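PDB 3IQ1: DPS family protein from Vibrio cholerae O1 biovar El Tor, which probably binds ferric iron and oxidises metal ions, as a ferritin-like Dps protein that assembles as twelve subunits. Local coordinates for residues Gln15-Lys18 against Leu19-Ala22; Asp142-Arg145 against Glu146-Leu150. All coordinates share one frame; numbering follows the deposited sequence. Where two conformers were deposited one is given.

Overall arrangement
Both contacts are single-helix contacts between side chains about one turn apart. Contact 1 lies near the start of helix 13-43, its centre about 16 Å from the centre of the chain. Contact 2 lies in the middle of helix 134-158, its centre about 11 Å from the centre of the chain. The centres of the two contacts are 22 Å apart and their nearest atoms about 10 Å apart, so they do not touch. Helix 103-131 links them, since side chains of both contacts pack on it. Contact 1 packs within its own chain. Charged residues of contact 2 instead form salt bridges with residues of two neighbouring subunits.

Contact 1 of 2, residues Gln15-Lys18 against Leu19-Ala22; sequences QSQK and LANA
Q17 and N21 meet one turn apart through their side-chain amides. NE2 of Q17 donates to OD1 of N21 at 2.8 Å. The acceptor lies almost in the amide plane of Q17. On the N21 side the donor stands above the carbonyl plane, 43° out of it, and not on a lone pair. The two side chains cross at about a right angle, with their amide planes 46° apart. Q17 reaches this position because CG is anti to the backbone N (chi1 -176°) and the chain then bends at chi2, which brings the amide back toward N21. The bond therefore closes a small loop over the helix surface. The N21 amide also lies against the carbonyl that its own backbone N uses: CG of N21 is 3.1 Å from O of Q17.

L19 sits on a different side of the helix. Its CB is 3.6 Å from O of S16, and its CD1 is 3.7 Å from O of Q15. CB of A20 rests 3.4 Å from O of S16. Four backbone bonds run from L19, A20, N21 and A22 to the residues four earlier, which is regular alpha-helix geometry.

This is an i/i+4 side-chain amide bond on the first long helix of the ferritin-like bundle. At the helix start, D12 takes a bond from N of Q15 through OD2 and one from OG of S16 through its backbone O. Q15, K18, L19 and A22 face helix 103-131, with K18 and L19 both on L127. S16 and A20 instead meet loop residues: N7 and L11 for S16, A79 for A20.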
ATOM      1  N   GLN B  15     -25.983  33.005  20.932  1.00  7.74           N
ATOM      2  CA  GLN B  15     -25.088  33.311  19.827  1.00  7.65           C
ATOM      3  C   GLN B  15     -24.830  32.076  18.998  1.00  7.31           C
ATOM      4  O   GLN B  15     -24.720  32.149  17.772  1.00  7.42           O
ATOM      5  CB  GLN B  15     -23.761  33.870  20.343  1.00  8.68           C
ATOM      6  CG  GLN B  15     -23.893  35.211  20.987  1.00 12.05           C
ATOM      7  CD  GLN B  15     -22.738  35.579  21.923  1.00 18.58           C
ATOM      8  OE1 GLN B  15     -21.723  34.892  22.028  1.00 19.89           O
ATOM      9  NE2 GLN B  15     -22.904  36.708  22.593  1.00 22.38           N
ATOM     10  N   SER B  16     -24.763  30.916  19.652  1.00  6.54           N
ATOM     11  CA  SER B  16     -24.525  29.683  18.954  1.00  6.31           C
ATOM     12  C   SER B  16     -25.722  29.333  18.068  1.00  6.88           C
ATOM     13  O   SER B  16     -25.552  28.844  16.940  1.00  6.92           O
ATOM     14  CB  SER B  16     -24.186  28.532  19.899  1.00  6.14           C
ATOM     15  OG  SER B  16     -22.953  28.776  20.561  1.00  6.79           O
ATOM     16  N   GLN B  17     -26.927  29.593  18.576  1.00  7.55           N
ATOM     17  CA  GLN B  17     -28.105  29.306  17.773  1.00  7.63           C
ATOM     18  C   GLN B  17     -28.196  30.239  16.544  1.00  6.87           C
ATOM     19  O   GLN B  17     -28.613  29.811  15.461  1.00  6.11           O
ATOM     20  CB  GLN B  17     -29.371  29.359  18.615  1.00  8.68           C
ATOM     21  CG  GLN B  17     -30.621  28.965  17.816  1.00 13.29           C
ATOM     22  CD  GLN B  17     -30.534  27.521  17.300  1.00 20.20           C
ATOM     23  OE1 GLN B  17     -30.324  26.555  18.114  1.00 17.15           O
ATOM     24  NE2 GLN B  17     -30.656  27.354  15.941  1.00 17.82           N
ATOM     25  N   LYS B  18     -27.779  31.495  16.674  1.00  5.53           N
ATOM     26  CA  LYS B  18     -27.752  32.395  15.525  0.50  6.47           C
ATOM     27  C   LYS B  18     -26.775  31.877  14.480  1.00  6.41           C
ATOM     28  O   LYS B  18     -27.081  31.855  13.268  1.00  5.16           O
ATOM     29  CB  LYS B  18     -27.342  33.786  15.969  0.50  7.07           C
ATOM     30  CG  LYS B  18     -27.323  34.843  14.863  0.50  9.79           C
ATOM     31  CD  LYS B  18     -27.271  36.250  15.469  0.50 12.55           C
ATOM     32  CE  LYS B  18     -26.794  37.303  14.475  0.50 14.45           C
ATOM     33  NZ  LYS B  18     -26.795  38.649  15.106  0.50 12.58           N
ATOM     34  N   LEU B  19     -25.591  31.478  14.948  1.00  5.51           N
ATOM     35  CA  LEU B  19     -24.592  30.878  14.041  1.00  4.67           C
ATOM     36  C   LEU B  19     -25.097  29.622  13.382  1.00  5.57           C
ATOM     37  O   LEU B  19     -24.918  29.438  12.179  1.00  5.92           O
ATOM     38  CB  LEU B  19     -23.273  30.639  14.772  1.00  5.83           C
ATOM     39  CG  LEU B  19     -22.441  31.921  14.788  1.00  5.81           C
ATOM     40  CD1 LEU B  19     -21.440  32.004  15.985  1.00  7.80           C
ATOM     41  CD2 LEU B  19     -21.818  32.262  13.373  1.00  5.30           C
ATOM     42  N   ALA B  20     -25.799  28.804  14.137  1.00  6.42           N
ATOM     43  CA  ALA B  20     -26.318  27.531  13.593  1.00  5.97           C
ATOM     44  C   ALA B  20     -27.365  27.793  12.543  1.00  5.81           C
ATOM     45  O   ALA B  20     -27.393  27.095  11.523  1.00  7.20           O
ATOM     46  CB  ALA B  20     -26.899  26.677  14.661  1.00  4.94           C
ATOM     47  N   ASN B  21     -28.209  28.789  12.776  1.00  6.57           N
ATOM     48  CA  ASN B  21     -29.202  29.203  11.766  1.00  5.85           C
ATOM     49  C   ASN B  21     -28.542  29.590  10.421  1.00  6.33           C
ATOM     50  O   ASN B  21     -28.975  29.122   9.328  1.00  7.00           O
ATOM     51  CB  ASN B  21     -30.010  30.378  12.262  1.00  6.11           C
ATOM     52  CG  ASN B  21     -30.936  30.043  13.417  1.00 11.64           C
ATOM     53  OD1 ASN B  21     -31.208  28.879  13.690  1.00 16.20           O
ATOM     54  ND2 ASN B  21     -31.467  31.098  14.091  1.00 17.61           N
ATOM     55  N   ALA B  22     -27.470  30.364  10.499  1.00  6.26           N
ATOM     56  CA  ALA B  22     -26.744  30.795   9.301  1.00  5.50           C
ATOM     57  C   ALA B  22     -26.035  29.608   8.632  1.00  4.29           C
ATOM     58  O   ALA B  22     -26.043  29.492   7.386  1.00  5.79           O
ATOM     59  CB  ALA B  22     -25.693  31.854   9.649  1.00  5.29           C
TER

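Contact 2 of 2, residues Asp142-Arg145 against Glu146-Leu150; sequences DYIR and EQEKL
I144 and E148 form the tight part of this contact. They lie side by side and point the same way. CG2 of I144 is 3.3 Å from OE2 of E148, and CG of E148 is 3.1 Å from O of I144. CG2 is anti to the backbone N of I144, which sets this methyl against the carboxylate. Both residues are buried. Q147 is buried too: its CB and CG each lie 3.3 Å from O of Y143, and its amide bonds to Q121 and to Y30.

The E146 side is more open, and E146 itself is exposed. Its extended chain passes O of D142, with CG at 3.2 Å. The D142 and E146 carboxylates stay apart, OD2 to OE2 being 5.3 Å. E146 pairs with K66.

Helix 134-158 of the ferritin-like bundle here packs on helices 49-76 and 103-131 and also faces other subunits. K149 pairs with E72 of a second subunit. R145 pairs with D142 of that subunit, and D142 with R145 of a third, so one pair recurs from copy to copy. The buried E148 carboxylate is held at both oxygens, OE2 by R122 and OE1 by R73 of the second subunit. These two arginines probably stabilise its negative charge.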
ATOM      1  N   ASP B 142     -11.228  27.456   6.254  1.00  6.52           N
ATOM      2  CA  ASP B 142     -10.871  26.328   5.398  1.00  6.08           C
ATOM      3  C   ASP B 142     -11.696  26.373   4.111  1.00  5.88           C
ATOM      4  O   ASP B 142     -11.149  26.206   3.013  1.00  6.10           O
ATOM      5  CB  ASP B 142     -11.120  24.998   6.085  1.00  7.33           C
ATOM      6  CG  ASP B 142     -10.107  24.685   7.175  1.00  9.40           C
ATOM      7  OD1 ASP B 142      -9.076  25.371   7.286  1.00 13.29           O
ATOM      8  OD2 ASP B 142     -10.311  23.700   7.859  1.00 13.62           O
ATOM      9  N   TYR B 143     -13.009  26.545   4.222  1.00  4.50           N
ATOM     10  CA  TYR B 143     -13.861  26.518   3.057  1.00  4.93           C
ATOM     11  C   TYR B 143     -13.562  27.652   2.091  1.00  5.52           C
ATOM     12  O   TYR B 143     -13.493  27.467   0.868  1.00  6.48           O
ATOM     13  CB  TYR B 143     -15.340  26.554   3.436  1.00  4.84           C
ATOM     14  CG  TYR B 143     -15.886  25.296   4.141  1.00  4.07           C
ATOM     15  CD1 TYR B 143     -15.055  24.233   4.523  1.00  7.44           C
ATOM     16  CD2 TYR B 143     -17.206  25.178   4.398  1.00  6.11           C
ATOM     17  CE1 TYR B 143     -15.559  23.072   5.132  1.00  8.10           C
ATOM     18  CE2 TYR B 143     -17.723  24.042   5.067  1.00  8.47           C
ATOM     19  CZ  TYR B 143     -16.881  23.006   5.419  1.00  8.54           C
ATOM     20  OH  TYR B 143     -17.404  21.913   6.016  1.00 10.15           O
ATOM     21  N   ILE B 144     -13.341  28.847   2.644  1.00  6.39           N
ATOM     22  CA  ILE B 144     -13.073  30.036   1.836  1.00  5.35           C
ATOM     23  C   ILE B 144     -11.773  29.853   1.075  1.00  5.57           C
ATOM     24  O   ILE B 144     -11.696  30.075  -0.140  1.00  5.33           O
ATOM     25  CB  ILE B 144     -13.033  31.303   2.717  1.00  5.25           C
ATOM     26  CG1 ILE B 144     -14.441  31.650   3.228  1.00  5.68           C
ATOM     27  CG2 ILE B 144     -12.441  32.482   1.946  1.00  6.57           C
ATOM     28  CD1 ILE B 144     -14.421  32.571   4.415  1.00  5.55           C
ATOM     29  N   ARG B 145     -10.727  29.396   1.741  1.00  5.38           N
ATOM     30  CA  ARG B 145      -9.440  29.385   1.064  1.00  4.99           C
ATOM     31  C   ARG B 145      -9.463  28.344  -0.084  1.00  5.80           C
ATOM     32  O   ARG B 145      -8.842  28.555  -1.138  1.00  6.02           O
ATOM     33  CB  ARG B 145      -8.324  29.117   2.038  1.00  4.99           C
ATOM     34  CG  ARG B 145      -8.277  27.726   2.579  1.00  8.23           C
ATOM     35  CD  ARG B 145      -7.377  27.647   3.816  1.00  9.43           C
ATOM     36  NE  ARG B 145      -5.976  27.841   3.446  1.00  7.94           N
ATOM     37  CZ  ARG B 145      -4.934  27.491   4.211  1.00 10.29           C
ATOM     38  NH1 ARG B 145      -3.704  27.652   3.774  1.00 11.41           N
ATOM     39  NH2 ARG B 145      -5.126  27.001   5.399  1.00 12.76           N
ATOM     40  N   GLU B 146     -10.121  27.210   0.152  1.00  5.39           N
ATOM     41  CA  GLU B 146     -10.195  26.166  -0.832  1.00  5.61           C
ATOM     42  C   GLU B 146     -11.021  26.617  -2.040  1.00  5.00           C
ATOM     43  O   GLU B 146     -10.671  26.355  -3.235  1.00  5.31           O
ATOM     44  CB  GLU B 146     -10.754  24.869  -0.228  1.00  6.81           C
ATOM     45  CG  GLU B 146      -9.802  24.247   0.807  1.00  8.34           C
ATOM     46  CD  GLU B 146     -10.401  23.088   1.549  1.00 14.19           C
ATOM     47  OE1 GLU B 146     -11.341  22.485   1.014  1.00 15.09           O
ATOM     48  OE2 GLU B 146      -9.890  22.741   2.655  1.00 15.38           O
ATOM     49  N   GLN B 147     -12.119  27.305  -1.745  1.00  5.13           N
ATOM     50  CA  GLN B 147     -13.075  27.623  -2.804  1.00  5.14           C
ATOM     51  C   GLN B 147     -12.636  28.814  -3.591  1.00  5.00           C
ATOM     52  O   GLN B 147     -12.925  28.916  -4.791  1.00  6.28           O
ATOM     53  CB  GLN B 147     -14.511  27.735  -2.286  1.00  5.03           C
ATOM     54  CG  GLN B 147     -14.977  26.375  -1.878  1.00  5.34           C
ATOM     55  CD  GLN B 147     -16.276  26.385  -1.079  1.00  6.22           C
ATOM     56  OE1 GLN B 147     -16.748  27.453  -0.652  1.00  6.39           O
ATOM     57  NE2 GLN B 147     -16.838  25.226  -0.873  1.00  6.24           N
ATOM     58  N   GLU B 148     -11.876  29.715  -2.981  1.00  5.29           N
ATOM     59  CA  GLU B 148     -11.243  30.797  -3.742  1.00  5.53           C
ATOM     60  C   GLU B 148     -10.302  30.225  -4.812  1.00  5.57           C
ATOM     61  O   GLU B 148     -10.364  30.639  -5.952  1.00  5.38           O
ATOM     62  CB  GLU B 148     -10.502  31.768  -2.835  1.00  4.49           C
ATOM     63  CG  GLU B 148     -11.425  32.619  -1.970  1.00  6.67           C
ATOM     64  CD  GLU B 148     -10.731  33.504  -0.977  1.00  6.17           C
ATOM     65  OE1 GLU B 148      -9.564  33.206  -0.604  1.00  6.39           O
ATOM     66  OE2 GLU B 148     -11.346  34.496  -0.495  1.00  5.53           O
ATOM     67  N   LYS B 149      -9.503  29.236  -4.442  1.00  6.26           N
ATOM     68  CA  LYS B 149      -8.579  28.580  -5.352  1.00  4.66           C
ATOM     69  C   LYS B 149      -9.390  27.964  -6.497  1.00  4.79           C
ATOM     70  O   LYS B 149      -9.043  28.122  -7.677  1.00  5.09           O
ATOM     71  CB  LYS B 149      -7.724  27.525  -4.631  1.00  5.38           C
ATOM     72  CG  LYS B 149      -6.750  26.892  -5.563  1.00  7.16           C
ATOM     73  CD  LYS B 149      -6.070  25.716  -4.931  1.00 12.47           C
ATOM     74  CE  LYS B 149      -5.250  24.980  -5.941  1.00 15.51           C
ATOM     75  NZ  LYS B 149      -4.426  23.859  -5.274  1.00 19.88           N
ATOM     76  N   LEU B 150     -10.474  27.278  -6.156  1.00  4.97           N
ATOM     77  CA  LEU B 150     -11.263  26.604  -7.173  1.00  5.24           C
ATOM     78  C   LEU B 150     -11.879  27.605  -8.109  1.00  6.97           C
ATOM     79  O   LEU B 150     -11.913  27.393  -9.336  1.00  7.72           O
ATOM     80  CB  LEU B 150     -12.333  25.731  -6.541  1.00  6.37           C
ATOM     81  CG  LEU B 150     -13.178  24.863  -7.490  1.00  8.03           C
ATOM     82  CD1 LEU B 150     -12.334  24.073  -8.554  1.00 10.81           C
ATOM     83  CD2 LEU B 150     -14.074  23.890  -6.677  1.00 10.19           C
TER